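Local structure of esterase YdiI (Escherichia coli, 4K4B) at the undeca-2-one coenzyme A site. The protein hydrolyses 1,4-dihydroxy-2-naphthoyl-CoA to 1,4-dihydroxy-2-naphthoate in menaquinone biosynthesis and also cleaves a wide range of other acyl-CoA thioesters. Coordinates in Å, arbitrary orientation; residue numbers count along the deposited sequence, not the author numbering.

The undeca-2-one coenzyme A site. Residues 106, 108-111. With UOQ (undeca-2-one coenzyme A), chain B.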
loop_
_atom_site.group_PDB
_atom_site.type_symbol
_atom_site.label_atom_id
_atom_site.label_comp_id
_atom_site.label_asym_id
_atom_site.label_seq_id
_atom_site.Cartn_x
_atom_site.Cartn_y
_atom_site.Cartn_z
ATOM N N HIS A 106 -10.460 0.095 18.306
ATOM C CA HIS A 106 -10.294 -0.769 19.464
ATOM C C HIS A 106 -8.849 -0.759 19.945
ATOM O O HIS A 106 -7.925 -1.015 19.172
ATOM C CB HIS A 106 -10.720 -2.202 19.148
ATOM C CG HIS A 106 -10.417 -3.175 20.249
ATOM N ND1 HIS A 106 -11.199 -3.283 21.385
ATOM C CD2 HIS A 106 -9.416 -4.069 20.399
ATOM C CE1 HIS A 106 -10.695 -4.211 22.174
ATOM N NE2 HIS A 106 -9.608 -4.704 21.608
ATOM N N GLY A 108 -6.706 -2.733 22.461
ATOM C CA GLY A 108 -6.632 -3.871 23.367
ATOM C C GLY A 108 -5.273 -4.049 24.014
ATOM O O GLY A 108 -4.321 -3.312 23.742
ATOM N N SER A 109 -5.174 -5.037 24.890
ATOM C CA SER A 109 -3.917 -5.283 25.561
ATOM C C SER A 109 -3.031 -6.090 24.638
ATOM O O SER A 109 -1.817 -6.115 24.811
ATOM C CB SER A 109 -4.149 -6.041 26.867
ATOM O OG SER A 109 -4.587 -7.356 26.596
ATOM N N ARG A 110 -3.640 -6.737 23.640
ATOM C CA ARG A 110 -2.919 -7.651 22.764
ATOM C C ARG A 110 -3.003 -7.295 21.288
ATOM O O ARG A 110 -2.155 -7.704 20.486
ATOM C CB ARG A 110 -3.496 -9.044 22.916
ATOM C CG ARG A 110 -2.700 -9.954 23.792
ATOM C CD ARG A 110 -3.295 -11.333 23.712
ATOM N NE ARG A 110 -4.520 -11.458 24.497
ATOM C CZ ARG A 110 -4.572 -12.027 25.698
ATOM N NH1 ARG A 110 -3.469 -12.530 26.242
ATOM N NH2 ARG A 110 -5.723 -12.104 26.352
ATOM N N HIS A 111 -4.054 -6.581 20.917
ATOM C CA HIS A 111 -4.191 -6.135 19.539
ATOM C C HIS A 111 -4.977 -4.837 19.475
ATOM O O HIS A 111 -5.652 -4.458 20.440
ATOM C CB HIS A 111 -4.823 -7.234 18.668
ATOM C CG HIS A 111 -6.324 -7.240 18.681
ATOM N ND1 HIS A 111 -7.066 -7.450 19.816
ATOM C CD2 HIS A 111 -7.223 -7.070 17.668
ATOM C CE1 HIS A 111 -8.360 -7.407 19.519
ATOM N NE2 HIS A 111 -8.474 -7.181 18.221
HETATM N N1A UOQ B . -7.379 -14.411 32.545
HETATM O O1A UOQ B . -10.318 -5.692 25.625
HETATM P P1A UOQ B . -9.045 -6.459 25.527
HETATM C C1B UOQ B . -6.875 -9.973 29.822
HETATM S S1P UOQ B . -14.215 -17.386 18.733
HETATM C C2A UOQ B . -8.142 -13.299 32.598
HETATM O O2A UOQ B . -7.916 -5.609 26.102
HETATM P P2A UOQ B . -7.453 -7.653 23.690
HETATM C C2B UOQ B . -8.350 -9.778 30.140
HETATM O O2B UOQ B . -8.533 -9.188 31.396
HETATM C C2P UOQ B . -15.504 -16.196 18.523
HETATM N N3A UOQ B . -7.888 -12.235 31.837
HETATM O O3A UOQ B . -8.734 -6.775 24.037
HETATM C C3B UOQ B . -8.830 -8.948 29.108
HETATM O O3B UOQ B . -8.569 -7.562 29.454
HETATM P P3B UOQ B . -9.756 -6.552 29.735
HETATM C C3P UOQ B . -15.106 -14.926 17.721
HETATM C C4A UOQ B . -6.829 -12.231 30.957
HETATM O O4A UOQ B . -6.817 -7.259 22.366
HETATM C C4B UOQ B . -8.032 -9.344 27.989
HETATM O O4B UOQ B . -6.735 -9.588 28.443
HETATM N N4P UOQ B . -13.959 -14.261 18.232
HETATM C C5A UOQ B . -6.025 -13.362 30.874
HETATM O O5A UOQ B . -6.381 -7.422 24.730
HETATM C C5B UOQ B . -8.003 -8.254 26.918
HETATM O O5B UOQ B . -9.148 -7.771 26.360
HETATM C C5P UOQ B . -14.120 -13.725 19.547
HETATM O O5P UOQ B . -15.183 -13.827 20.149
HETATM C C6A UOQ B . -6.328 -14.473 31.704
HETATM N N6A UOQ B . -5.536 -15.644 31.654
HETATM O O6A UOQ B . -7.817 -9.188 23.721
HETATM C C6P UOQ B . -12.967 -12.996 20.214
HETATM N N7A UOQ B . -5.073 -13.085 29.933
HETATM O O7A UOQ B . -10.103 -5.799 28.465
HETATM C C7P UOQ B . -13.328 -11.627 20.733
HETATM C C8A UOQ B . -5.268 -11.818 29.441
HETATM O O8A UOQ B . -9.311 -5.571 30.764
HETATM N N8P UOQ B . -12.177 -10.835 20.986
HETATM N N9A UOQ B . -6.322 -11.298 30.055
HETATM O O9A UOQ B . -10.974 -7.309 30.224
HETATM C C9P UOQ B . -11.499 -10.939 22.251
HETATM O O9P UOQ B . -11.874 -11.668 23.105
HETATM C CAP UOQ B . -10.227 -10.043 22.442
HETATM O OAP UOQ B . -10.144 -8.982 21.433
HETATM C CBP UOQ B . -8.854 -10.951 22.405
HETATM C CBW UOQ B . -14.164 -18.174 17.134
HETATM C CBX UOQ B . -15.359 -18.969 16.855
HETATM C CBY UOQ B . -14.995 -20.241 16.120
HETATM C CBZ UOQ B . -16.131 -21.267 15.947
HETATM C CCA UOQ B . -15.793 -22.704 16.410
HETATM C CCB UOQ B . -16.578 -23.855 15.766
HETATM C CCC UOQ B . -16.030 -25.237 16.004
HETATM C CCD UOQ B . -16.950 -26.220 16.732
HETATM C CCE UOQ B . -17.457 -27.417 15.926
HETATM C CCF UOQ B . -16.415 -28.459 15.572
HETATM C CCG UOQ B . -15.340 -28.640 16.588
HETATM O OCH UOQ B . -16.269 -18.277 16.121
HETATM C CCP UOQ B . -7.688 -10.012 22.605
HETATM C CDP UOQ B . -8.916 -11.938 23.525
HETATM C CEP UOQ B . -8.800 -11.704 20.992
#
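In this hotdog-fold thioesterase of the PaaI family, the turn between strands 106-107 and 111-119 forms a diphosphate-binding loop that anchors coenzyme A by backbone N-H groups and by serine and histidine side chains. UOQ, undeca-2-one coenzyme A, a poorly ordered and partly occupied thioether analogue of an acyl-CoA, is held here by its pyrophosphate; the centre of the site lies about 16 Å from Glu63, the inferred catalytic residue. His111 shows how one residue can give a phosphate oxygen both a main-chain and a side-chain donor. From CB, chi1 of 86° tucks CG between the main-chain N and the carbonyl carbon, and the ring turns its edge to the phosphate on the pantetheine side. CG stands 3.7 Å from UOQ O4A; ND1 donates to UOQ O4A at 2.6 Å, the acceptor 14° out of the ring plane; CE1 lies beside the pantoyl hydroxyl OAP, and NE2 is 4.0 Å from UOQ OAP. His111 N donates to UOQ O4A at 3.2 Å. An alanine here would remove the ring donor and would probably loosen the hold on O4A, which would then rest more on the main-chain N. Poorly ordered Arg110, bent at chi3, swings its guanidinium past the pantoyl methyl CCP towards the adenine. His106, with CG anti to the backbone N, gives the bridging O3A only a weak bond. Ser109 N reaches both phosphates, UOQ O2A at 3.1 Å and UOQ O5A at 2.7 Å. Ser109 OG (chi1 69°) converges on UOQ O5A, donating at 2.6 Å.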